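Local coordinates for protein putative hydrolase (Agrobacterium vitis, PDB 3LLC) that probably hydrolyses acyl esters and thioesters, as in the acyl-protein thioesterase ABHD10, using an alpha/beta-hydrolase fold, at residues A[41-51]-A[70-79]; A[147-158]-A[189-200]. All blocks are in the same frame, centred on the assembly; numbering follows the deposited sequence. Where two conformers were deposited one is given.

Contact 1 (A[41-51]-A[70-79])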
loop_
_atom_site.group_PDB
_atom_site.type_symbol
_atom_site.label_atom_id
_atom_site.label_comp_id
_atom_site.label_asym_id
_atom_site.label_seq_id
_atom_site.Cartn_x
_atom_site.Cartn_y
_atom_site.Cartn_z
ATOM N N ILE A 41 10.166 -1.706 1.141
ATOM C CA ILE A 41 9.031 -1.922 2.063
ATOM C C ILE A 41 7.755 -2.182 1.293
ATOM O O ILE A 41 7.307 -1.394 0.438
ATOM C CB ILE A 41 8.787 -0.789 3.115
ATOM C CG1 ILE A 41 7.672 -1.210 4.092
ATOM C CG2 ILE A 41 8.424 0.498 2.457
ATOM C CD1 ILE A 41 7.648 -0.422 5.398
ATOM N N TRP A 42 7.198 -3.345 1.584
ATOM C CA TRP A 42 5.920 -3.774 1.020
ATOM C C TRP A 42 4.755 -3.093 1.737
ATOM O O TRP A 42 4.701 -3.074 2.968
ATOM C CB TRP A 42 5.782 -5.311 1.147
ATOM C CG TRP A 42 4.465 -5.831 0.522
ATOM C CD1 TRP A 42 3.345 -6.308 1.203
ATOM C CD2 TRP A 42 4.133 -5.900 -0.878
ATOM N NE1 TRP A 42 2.371 -6.646 0.305
ATOM C CE2 TRP A 42 2.804 -6.395 -0.970
ATOM C CE3 TRP A 42 4.819 -5.580 -2.068
ATOM C CZ2 TRP A 42 2.164 -6.608 -2.202
ATOM C CZ3 TRP A 42 4.164 -5.766 -3.301
ATOM C CH2 TRP A 42 2.847 -6.293 -3.345
ATOM N N LEU A 43 3.813 -2.537 0.969
ATOM C CA LEU A 43 2.548 -2.039 1.503
ATOM C C LEU A 43 1.434 -2.740 0.725
ATOM O O LEU A 43 1.231 -2.446 -0.456
ATOM C CB LEU A 43 2.446 -0.520 1.339
ATOM C CG LEU A 43 3.554 0.303 2.030
ATOM C CD1 LEU A 43 3.611 1.756 1.482
ATOM C CD2 LEU A 43 3.381 0.283 3.569
ATOM N N GLY A 44 0.731 -3.659 1.378
ATOM C CA GLY A 44 -0.246 -4.504 0.676
ATOM C C GLY A 44 -1.653 -3.947 0.478
ATOM O O GLY A 44 -1.987 -2.837 0.935
ATOM N N GLY A 45 -2.473 -4.722 -0.241
ATOM C CA GLY A 45 -3.891 -4.368 -0.482
ATOM C C GLY A 45 -4.843 -4.619 0.695
ATOM O O GLY A 45 -4.495 -5.256 1.699
ATOM N N TYR A 46 -6.070 -4.139 0.540
ATOM C CA TYR A 46 -7.148 -4.324 1.498
ATOM C C TYR A 46 -7.359 -5.819 1.636
ATOM O O TYR A 46 -7.429 -6.490 0.637
ATOM C CB TYR A 46 -8.404 -3.708 0.898
ATOM C CG TYR A 46 -9.642 -3.599 1.756
ATOM C CD1 TYR A 46 -9.689 -2.679 2.791
ATOM C CD2 TYR A 46 -10.814 -4.290 1.441
ATOM C CE1 TYR A 46 -10.827 -2.489 3.546
ATOM C CE2 TYR A 46 -11.977 -4.118 2.216
ATOM C CZ TYR A 46 -11.967 -3.202 3.255
ATOM O OH TYR A 46 -13.069 -2.948 4.045
ATOM N N ARG A 47 -7.435 -6.345 2.841
ATOM C CA ARG A 47 -7.617 -7.802 3.008
ATOM C C ARG A 47 -6.449 -8.697 2.557
ATOM O O ARG A 47 -6.610 -9.904 2.517
ATOM C CB ARG A 47 -8.941 -8.295 2.326
ATOM C CG ARG A 47 -10.229 -7.699 2.932
ATOM C CD ARG A 47 -11.502 -8.284 2.272
ATOM N NE ARG A 47 -11.682 -9.709 2.569
ATOM C CZ ARG A 47 -12.558 -10.521 1.965
ATOM N NH1 ARG A 47 -13.382 -10.076 1.014
ATOM N NH2 ARG A 47 -12.621 -11.801 2.324
ATOM N N SER A 48 -5.271 -8.148 2.270
ATOM C CA SER A 48 -4.126 -8.998 1.905
ATOM C C SER A 48 -3.381 -9.475 3.163
ATOM O O SER A 48 -3.645 -9.020 4.295
ATOM C CB SER A 48 -3.126 -8.226 1.014
ATOM O OG SER A 48 -2.546 -7.144 1.753
ATOM N N ASP A 49 -2.403 -10.348 2.937
ATOM C CA ASP A 49 -1.440 -10.593 4.014
ATOM C C ASP A 49 -0.043 -10.729 3.474
ATOM O O ASP A 49 0.221 -10.781 2.263
ATOM C CB ASP A 49 -1.844 -11.708 5.004
ATOM C CG ASP A 49 -1.707 -13.101 4.436
ATOM O OD1 ASP A 49 -0.726 -13.406 3.737
ATOM O OD2 ASP A 49 -2.579 -13.921 4.745
HETATM N N MSE A 50 0.902 -10.628 4.398
HETATM C CA MSE A 50 2.313 -10.456 3.994
HETATM C C MSE A 50 2.982 -11.720 3.425
HETATM O O MSE A 50 4.146 -11.663 2.982
HETATM C CB MSE A 50 3.126 -9.847 5.145
HETATM C CG MSE A 50 3.280 -10.719 6.300
HETATM SE SE MSE A 50 4.430 -9.920 7.727
HETATM C CE MSE A 50 3.931 -11.047 9.131
ATOM N N THR A 51 2.270 -12.859 3.431
ATOM C CA THR A 51 2.751 -14.097 2.818
ATOM C C THR A 51 2.263 -14.255 1.339
ATOM O O THR A 51 2.507 -15.274 0.712
ATOM C CB THR A 51 2.302 -15.345 3.623
ATOM O OG1 THR A 51 0.876 -15.470 3.544
ATOM C CG2 THR A 51 2.742 -15.250 5.074
ATOM N N ILE A 70 11.306 -5.148 4.188
ATOM C CA ILE A 70 10.353 -5.100 5.314
ATOM C C ILE A 70 8.952 -5.483 4.806
ATOM O O ILE A 70 8.465 -4.908 3.843
ATOM C CB ILE A 70 10.285 -3.730 5.995
ATOM C CG1 ILE A 70 11.615 -3.376 6.657
ATOM C CG2 ILE A 70 9.147 -3.680 7.046
ATOM C CD1 ILE A 70 11.736 -1.927 7.099
ATOM N N ARG A 71 8.320 -6.449 5.479
ATOM C CA ARG A 71 6.873 -6.697 5.299
ATOM C C ARG A 71 6.212 -6.658 6.661
ATOM O O ARG A 71 6.875 -6.969 7.672
ATOM C CB ARG A 71 6.640 -8.077 4.692
ATOM C CG ARG A 71 7.168 -8.237 3.264
ATOM C CD ARG A 71 7.131 -9.711 2.801
ATOM N NE ARG A 71 8.144 -10.541 3.421
ATOM C CZ ARG A 71 7.995 -11.810 3.783
ATOM N NH1 ARG A 71 6.833 -12.445 3.655
ATOM N NH2 ARG A 71 9.012 -12.445 4.328
ATOM N N PHE A 72 4.937 -6.254 6.697
ATOM C CA PHE A 72 4.145 -6.270 7.936
ATOM C C PHE A 72 2.656 -6.483 7.606
ATOM O O PHE A 72 2.238 -6.272 6.466
ATOM C CB PHE A 72 4.338 -4.979 8.721
ATOM C CG PHE A 72 3.743 -3.783 8.046
ATOM C CD1 PHE A 72 4.421 -3.151 7.001
ATOM C CD2 PHE A 72 2.483 -3.298 8.411
ATOM C CE1 PHE A 72 3.861 -2.081 6.339
ATOM C CE2 PHE A 72 1.919 -2.200 7.753
ATOM C CZ PHE A 72 2.625 -1.598 6.706
ATOM N N ASP A 73 1.897 -6.956 8.593
ATOM C CA ASP A 73 0.430 -7.140 8.457
ATOM C C ASP A 73 -0.291 -5.950 9.084
ATOM O O ASP A 73 -0.045 -5.586 10.241
ATOM C CB ASP A 73 -0.038 -8.436 9.112
ATOM C CG ASP A 73 0.176 -9.699 8.206
ATOM O OD1 ASP A 73 0.020 -9.575 6.964
ATOM O OD2 ASP A 73 0.447 -10.793 8.768
ATOM N N TYR A 74 -1.188 -5.346 8.320
ATOM C CA TYR A 74 -2.082 -4.307 8.868
ATOM C C TYR A 74 -2.894 -4.849 10.052
ATOM O O TYR A 74 -3.121 -6.063 10.151
ATOM C CB TYR A 74 -3.056 -3.818 7.812
ATOM C CG TYR A 74 -2.471 -3.203 6.552
ATOM C CD1 TYR A 74 -1.738 -2.012 6.600
ATOM C CD2 TYR A 74 -2.741 -3.739 5.298
ATOM C CE1 TYR A 74 -1.242 -1.433 5.427
ATOM C CE2 TYR A 74 -2.247 -3.149 4.128
ATOM C CZ TYR A 74 -1.507 -1.985 4.209
ATOM O OH TYR A 74 -1.015 -1.420 3.058
ATOM N N SER A 75 -3.259 -3.980 11.000
ATOM C CA SER A 75 -4.168 -4.392 12.050
ATOM C C SER A 75 -5.435 -5.020 11.408
ATOM O O SER A 75 -5.885 -4.571 10.355
ATOM C CB SER A 75 -4.569 -3.239 12.996
ATOM O OG SER A 75 -5.159 -2.147 12.305
ATOM N N GLY A 76 -5.970 -6.059 12.053
ATOM C CA GLY A 76 -7.130 -6.781 11.544
ATOM C C GLY A 76 -6.846 -7.830 10.474
ATOM O O GLY A 76 -7.762 -8.543 10.035
ATOM N N HIS A 77 -5.583 -7.940 10.080
ATOM C CA HIS A 77 -5.138 -8.819 8.984
ATOM C C HIS A 77 -4.050 -9.776 9.487
ATOM O O HIS A 77 -3.239 -9.428 10.368
ATOM C CB HIS A 77 -4.476 -8.020 7.859
ATOM C CG HIS A 77 -5.359 -7.041 7.133
ATOM N ND1 HIS A 77 -5.952 -5.941 7.741
ATOM C CD2 HIS A 77 -5.668 -6.946 5.814
ATOM C CE1 HIS A 77 -6.591 -5.227 6.826
ATOM N NE2 HIS A 77 -6.439 -5.811 5.653
ATOM N N GLY A 78 -3.995 -10.965 8.890
ATOM C CA GLY A 78 -2.906 -11.891 9.114
ATOM C C GLY A 78 -2.483 -12.109 10.571
ATOM O O GLY A 78 -3.281 -12.545 11.411
ATOM N N ALA A 79 -1.184 -11.905 10.842
ATOM C CA ALA A 79 -0.591 -12.247 12.136
ATOM C C ALA A 79 -0.686 -11.101 13.152
ATOM O O ALA A 79 -0.317 -11.289 14.320
ATOM C CB ALA A 79 0.932 -12.718 11.957
HETATM O O HOH W 1 3.924 -5.205 4.284
HETATM O O HOH W 2 1.122 -4.308 4.189
HETATM O O HOH W 3 -1.786 -7.408 5.883
HETATM O O HOH W 4 -5.840 -10.969 6.132
#
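Met50, a selenomethionine, lies against the backbone of Phe72 and the side chain of Asp73, its SE 3.7 Å from Phe72 CA and its CE 3.5 Å from Asp73 OD2. Its CG sits between the backbone N and the carbonyl carbon (chi1 67°) and the chain then runs straight on, so that the side chain crosses that of Asp73 at about a right angle, CG and CE beside the carboxylate. The backbone of Met50 is gripped at both ends: its N donates to the syn side of Asp73 OD1 (2.9 Å), and its O accepts from Arg71 NH1 (2.9 Å); the oxygen lies in the guanidinium plane, whereas the nitrogen stands above the plane of the carbonyl. Arg71 gets there by a bend at chi3 (-73°), its CG passing the CB of Trp42. The second carboxylate oxygen of Asp73 receives Ala79 N, so this one side chain ties together two loops.

These loops follow neighbouring parallel strands of the central sheet, the two strands of a beta-alpha-beta crossover through helix 53-65. Trp42 N to Ile70 O is the sheet bond; Trp42 O no longer meets the neighbouring strand directly, and water 1 bridges it to Phe72 N.

Tyr74 reaches across to the 44-48 loop, and its OH donates to Gly44 O (2.7 Å). Phe72 turns the edge of its ring to Leu43 CD2 (3.7 Å). His77 accepts Arg47 N at NE2, close to the ring plane, while its ND1 donates to Ser75 O; these two bonds fix the rotation of the imidazole, and Tyr74 CD2 lies over the centre of one face.

Contact 2 (A[147-158]-A[189-200]). With EDO (1,2-ethanediol), chain C; EDO (1,2-ethanediol), chain D.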
loop_
_atom_site.group_PDB
_atom_site.type_symbol
_atom_site.label_atom_id
_atom_site.label_comp_id
_atom_site.label_asym_id
_atom_site.label_seq_id
_atom_site.Cartn_x
_atom_site.Cartn_y
_atom_site.Cartn_z
ATOM N N PRO A 147 -5.527 5.084 -4.864
ATOM C CA PRO A 147 -5.743 6.323 -4.083
ATOM C C PRO A 147 -7.197 6.759 -4.108
ATOM O O PRO A 147 -7.856 6.657 -5.138
ATOM C CB PRO A 147 -4.854 7.365 -4.826
ATOM C CG PRO A 147 -4.745 6.830 -6.245
ATOM C CD PRO A 147 -4.670 5.301 -6.033
ATOM N N ASP A 148 -7.680 7.297 -2.977
ATOM C CA ASP A 148 -9.000 7.906 -2.871
ATOM C C ASP A 148 -10.108 6.947 -3.331
ATOM O O ASP A 148 -11.128 7.394 -3.841
ATOM C CB ASP A 148 -9.080 9.204 -3.677
ATOM C CG ASP A 148 -7.937 10.193 -3.321
ATOM O OD1 ASP A 148 -7.272 9.951 -2.267
ATOM O OD2 ASP A 148 -7.753 11.185 -4.084
ATOM N N PHE A 149 -9.919 5.647 -3.095
ATOM C CA PHE A 149 -10.910 4.682 -3.595
ATOM C C PHE A 149 -12.291 4.877 -2.975
ATOM O O PHE A 149 -13.322 4.627 -3.633
ATOM C CB PHE A 149 -10.400 3.208 -3.552
ATOM C CG PHE A 149 -10.408 2.546 -2.192
ATOM C CD1 PHE A 149 -11.574 2.123 -1.592
ATOM C CD2 PHE A 149 -9.195 2.241 -1.552
ATOM C CE1 PHE A 149 -11.536 1.472 -0.355
ATOM C CE2 PHE A 149 -9.173 1.594 -0.318
ATOM C CZ PHE A 149 -10.323 1.212 0.262
ATOM N N THR A 150 -12.352 5.313 -1.711
ATOM C CA THR A 150 -13.648 5.475 -1.032
ATOM C C THR A 150 -14.492 6.555 -1.707
ATOM O O THR A 150 -15.664 6.336 -1.984
ATOM C CB THR A 150 -13.488 5.756 0.493
ATOM O OG1 THR A 150 -12.724 6.964 0.672
ATOM C CG2 THR A 150 -12.788 4.579 1.195
ATOM N N SER A 151 -13.897 7.714 -2.028
ATOM C CA SER A 151 -14.640 8.796 -2.614
ATOM C C SER A 151 -14.780 8.668 -4.147
ATOM O O SER A 151 -15.794 9.122 -4.725
ATOM C CB SER A 151 -13.999 10.171 -2.276
ATOM O OG SER A 151 -12.660 10.243 -2.725
ATOM N N ASP A 152 -13.796 8.086 -4.789
ATOM C CA ASP A 152 -13.718 8.120 -6.268
ATOM C C ASP A 152 -14.235 6.851 -6.944
ATOM O O ASP A 152 -14.725 6.946 -8.050
ATOM C CB ASP A 152 -12.292 8.382 -6.755
ATOM C CG ASP A 152 -11.767 9.770 -6.370
ATOM O OD1 ASP A 152 -12.374 10.439 -5.504
ATOM O OD2 ASP A 152 -10.702 10.145 -6.920
ATOM N N LEU A 153 -14.075 5.690 -6.303
ATOM C CA LEU A 153 -14.493 4.403 -6.889
ATOM C C LEU A 153 -15.733 3.806 -6.206
ATOM O O LEU A 153 -16.565 3.198 -6.891
ATOM C CB LEU A 153 -13.341 3.402 -6.892
ATOM C CG LEU A 153 -12.059 3.813 -7.635
ATOM C CD1 LEU A 153 -10.964 2.726 -7.561
ATOM C CD2 LEU A 153 -12.412 4.236 -9.108
ATOM N N ILE A 154 -15.898 3.996 -4.895
ATOM C CA ILE A 154 -17.094 3.466 -4.195
ATOM C C ILE A 154 -18.299 4.418 -4.176
ATOM O O ILE A 154 -19.411 4.055 -4.656
ATOM C CB ILE A 154 -16.766 2.952 -2.779
ATOM C CG1 ILE A 154 -15.721 1.807 -2.860
ATOM C CG2 ILE A 154 -18.067 2.506 -2.055
ATOM C CD1 ILE A 154 -15.193 1.290 -1.516
ATOM N N GLU A 155 -18.120 5.625 -3.619
ATOM C CA GLU A 155 -19.226 6.586 -3.510
ATOM C C GLU A 155 -20.116 6.758 -4.771
ATOM O O GLU A 155 -21.336 6.758 -4.647
ATOM C CB GLU A 155 -18.747 7.974 -3.012
ATOM C CG GLU A 155 -18.439 8.046 -1.488
ATOM C CD GLU A 155 -18.063 9.464 -1.007
ATOM O OE1 GLU A 155 -18.553 10.413 -1.618
ATOM O OE2 GLU A 155 -17.282 9.618 -0.027
ATOM N N PRO A 156 -19.522 6.938 -5.967
ATOM C CA PRO A 156 -20.410 7.110 -7.123
ATOM C C PRO A 156 -21.290 5.900 -7.461
ATOM O O PRO A 156 -22.275 6.062 -8.149
ATOM C CB PRO A 156 -19.449 7.405 -8.278
ATOM C CG PRO A 156 -18.212 7.865 -7.643
ATOM C CD PRO A 156 -18.115 7.174 -6.322
ATOM N N LEU A 157 -20.946 4.710 -6.975
ATOM C CA LEU A 157 -21.721 3.487 -7.268
ATOM C C LEU A 157 -22.729 3.114 -6.197
ATOM O O LEU A 157 -23.531 2.223 -6.429
ATOM C CB LEU A 157 -20.778 2.298 -7.487
ATOM C CG LEU A 157 -19.825 2.427 -8.672
ATOM C CD1 LEU A 157 -18.825 1.296 -8.657
ATOM C CD2 LEU A 157 -20.592 2.499 -9.995
ATOM N N LEU A 158 -22.718 3.779 -5.039
ATOM C CA LEU A 158 -23.626 3.423 -3.954
ATOM C C LEU A 158 -25.072 3.739 -4.289
ATOM O O LEU A 158 -25.378 4.789 -4.866
ATOM C CB LEU A 158 -23.277 4.158 -2.656
ATOM C CG LEU A 158 -21.956 3.857 -1.954
ATOM C CD1 LEU A 158 -21.835 4.741 -0.706
ATOM C CD2 LEU A 158 -21.855 2.407 -1.589
ATOM N N LEU A 189 -14.407 3.697 7.728
ATOM C CA LEU A 189 -13.510 3.707 6.582
ATOM C C LEU A 189 -13.917 4.742 5.532
ATOM O O LEU A 189 -13.052 5.450 5.001
ATOM C CB LEU A 189 -13.426 2.307 5.912
ATOM C CG LEU A 189 -12.519 2.197 4.702
ATOM C CD1 LEU A 189 -11.096 1.785 5.094
ATOM C CD2 LEU A 189 -13.072 1.221 3.616
HETATM N N MSE A 190 -15.195 4.789 5.171
HETATM C CA MSE A 190 -15.656 5.731 4.140
HETATM C C MSE A 190 -15.438 7.205 4.610
HETATM O O MSE A 190 -14.967 8.023 3.835
HETATM C CB MSE A 190 -17.150 5.532 3.807
HETATM C CG MSE A 190 -17.520 4.113 3.236
HETATM SE SE MSE A 190 -16.802 3.739 1.574
HETATM C CE MSE A 190 -17.688 5.157 0.596
ATOM N N GLU A 191 -15.766 7.499 5.861
ATOM C CA GLU A 191 -15.676 8.890 6.373
ATOM C C GLU A 191 -14.189 9.311 6.444
ATOM O O GLU A 191 -13.803 10.366 5.959
ATOM C CB GLU A 191 -16.338 9.007 7.736
ATOM C CG GLU A 191 -17.872 8.932 7.705
ATOM C CD GLU A 191 -18.519 8.849 9.067
ATOM O OE1 GLU A 191 -17.843 8.658 10.106
ATOM O OE2 GLU A 191 -19.752 8.954 9.086
ATOM N N ASP A 192 -13.359 8.431 6.977
ATOM C CA ASP A 192 -11.915 8.706 7.124
ATOM C C ASP A 192 -11.164 8.699 5.791
ATOM O O ASP A 192 -10.121 9.341 5.680
ATOM C CB ASP A 192 -11.311 7.750 8.172
ATOM C CG ASP A 192 -9.783 7.863 8.290
ATOM O OD1 ASP A 192 -9.326 8.720 9.059
ATOM O OD2 ASP A 192 -9.060 7.114 7.620
ATOM N N GLY A 193 -11.699 8.031 4.746
ATOM C CA GLY A 193 -11.074 8.057 3.454
ATOM C C GLY A 193 -10.987 9.492 2.901
ATOM O O GLY A 193 -10.008 9.824 2.220
ATOM N N ARG A 194 -11.955 10.333 3.230
ATOM C CA ARG A 194 -11.942 11.742 2.810
ATOM C C ARG A 194 -10.874 12.554 3.574
ATOM O O ARG A 194 -10.293 13.510 3.011
ATOM C CB ARG A 194 -13.335 12.390 2.895
ATOM C CG ARG A 194 -14.181 12.096 1.632
ATOM C CD ARG A 194 -15.654 12.538 1.797
ATOM N NE ARG A 194 -16.371 12.365 0.523
ATOM C CZ ARG A 194 -16.451 13.269 -0.451
ATOM N NH1 ARG A 194 -15.880 14.467 -0.323
ATOM N NH2 ARG A 194 -17.143 12.995 -1.559
ATOM N N ALA A 195 -10.633 12.187 4.834
ATOM C CA ALA A 195 -9.524 12.776 5.619
ATOM C C ALA A 195 -8.178 12.525 4.938
ATOM O O ALA A 195 -7.278 13.315 5.072
ATOM C CB ALA A 195 -9.504 12.269 7.076
ATOM N N ASN A 196 -8.043 11.435 4.189
ATOM C CA ASN A 196 -6.801 11.048 3.519
ATOM C C ASN A 196 -6.769 11.247 1.984
ATOM O O ASN A 196 -5.915 10.682 1.267
ATOM C CB ASN A 196 -6.506 9.576 3.865
ATOM C CG ASN A 196 -6.099 9.397 5.307
ATOM O OD1 ASN A 196 -4.929 9.620 5.644
ATOM N ND2 ASN A 196 -7.058 8.984 6.189
ATOM N N ARG A 197 -7.700 12.056 1.468
ATOM C CA ARG A 197 -7.819 12.217 0.031
ATOM C C ARG A 197 -6.542 12.901 -0.492
ATOM O O ARG A 197 -6.164 13.979 0.011
ATOM C CB ARG A 197 -9.063 13.042 -0.314
ATOM C CG ARG A 197 -9.488 12.996 -1.788
ATOM C CD ARG A 197 -10.797 13.765 -2.011
ATOM N NE ARG A 197 -11.416 13.379 -3.283
ATOM C CZ ARG A 197 -12.664 13.661 -3.640
ATOM N NH1 ARG A 197 -13.460 14.376 -2.857
ATOM N NH2 ARG A 197 -13.120 13.217 -4.817
ATOM N N VAL A 198 -5.898 12.282 -1.462
ATOM C CA VAL A 198 -4.614 12.796 -2.026
ATOM C C VAL A 198 -4.703 13.469 -3.394
ATOM O O VAL A 198 -3.824 14.299 -3.729
ATOM C CB VAL A 198 -3.484 11.707 -2.018
ATOM C CG1 VAL A 198 -3.172 11.259 -0.597
ATOM C CG2 VAL A 198 -3.800 10.483 -2.920
HETATM N N MSE A 199 -5.750 13.164 -4.194
HETATM C CA MSE A 199 -5.879 13.720 -5.545
HETATM C C MSE A 199 -6.810 14.938 -5.671
HETATM O O MSE A 199 -7.209 15.288 -6.776
HETATM C CB MSE A 199 -6.255 12.610 -6.559
HETATM C CG MSE A 199 -5.208 11.488 -6.636
HETATM SE SE MSE A 199 -5.549 10.233 -8.130
HETATM C CE MSE A 199 -7.260 9.579 -7.427
ATOM N N ALA A 200 -7.155 15.594 -4.565
ATOM C CA ALA A 200 -7.875 16.863 -4.653
ATOM C C ALA A 200 -6.896 18.014 -5.028
ATOM O O ALA A 200 -7.324 19.095 -5.395
ATOM C CB ALA A 200 -8.670 17.212 -3.351
HETATM C C1 EDO C . -2.550 17.841 -1.907
HETATM O O1 EDO C . -3.923 17.829 -2.291
HETATM C C2 EDO C . -1.909 16.618 -2.522
HETATM O O2 EDO C . -2.353 15.505 -1.788
HETATM C C1 EDO D . -4.630 14.434 3.218
HETATM O O1 EDO D . -4.261 14.585 4.607
HETATM C C2 EDO D . -3.405 14.221 2.345
HETATM O O2 EDO D . -3.314 15.211 1.323
HETATM O O HOH W 5 -9.813 12.187 -5.459
HETATM O O HOH W 6 -14.866 8.575 1.138
HETATM O O HOH W 7 -10.878 9.647 -0.661
#
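Glu155 and Arg194 form a side-on salt bridge: NE of Arg194 meets the syn lone pair of Glu155 OE2 (2.9 Å), and NH2 of Arg194 meets Glu155 OE1 at the same length, nearly straight at 173°. Both oxygens lie close to the guanidinium plane. At the other end of the contact the Asp148 carboxylate binds two successive backbone N-H groups, Val198 N to OD1 and Met199 N to OD2 (both 2.8 Å), each on the syn side. Between these grips, Asp152 OD1 has a weak, bent bond to Arg197 NH2 within a salt bridge, and accepts the hydroxyl of Ser151, whose OG lies over one face of the Arg197 guanidinium. Lys227 pairs with Asp152 OD2. Water 5 joins Asp148 OD2, Asp152 OD2 and Arg197 NE.

Closer to the crossing, Thr150 OG1 rests against the bare CA of Gly193 (3.4 Å) and donates to water 6, which also binds Glu155 OE2 and Met190 O. The selenomethionine Met190, bent at chi2 and chi3, folds its CE back against Thr150 O (3.5 Å) and beside Glu155 CG and Ile154 CG2. Met199, another selenomethionine, crosses Pro147 at a slant, SE and CE both near its CG, while Pro147 CB meets Val198 CG2.

The axes of helix segments 149-154 and 189-195 cross at 108° and approach to 8.5 Å, and Phe149 meets Trp118 of helix 115-128. Both helices belong to the excursion between strands 136-143 and 209-214, the place where alpha/beta hydrolases commonly insert their cap or lid.

How the contacts relate
Contact 1 closes before contact 2 opens along the chain, and their centres lie about 21 Å apart. Contact 1 belongs to the central sheet and the loops at the C-terminal ends of strands 39-43 and 68-72; contact 2 packs the helices inserted between strands 136-143 and 209-214. Tyr46 OH approaches Leu189 CD2 at 4.2 Å, a packing touch between the two. Helices 89-103 and 115-128 are shared neighbours: Trp92 meets Tyr46, Tyr74 and Leu189. Helix 115-128 follows Ser114, whose GxSxG sequence and placement with His247 and Asp217 are consistent with a nucleophile elbow and a Ser-His-Asp triad, so the two contacts probably border the active site from the sheet and the cap.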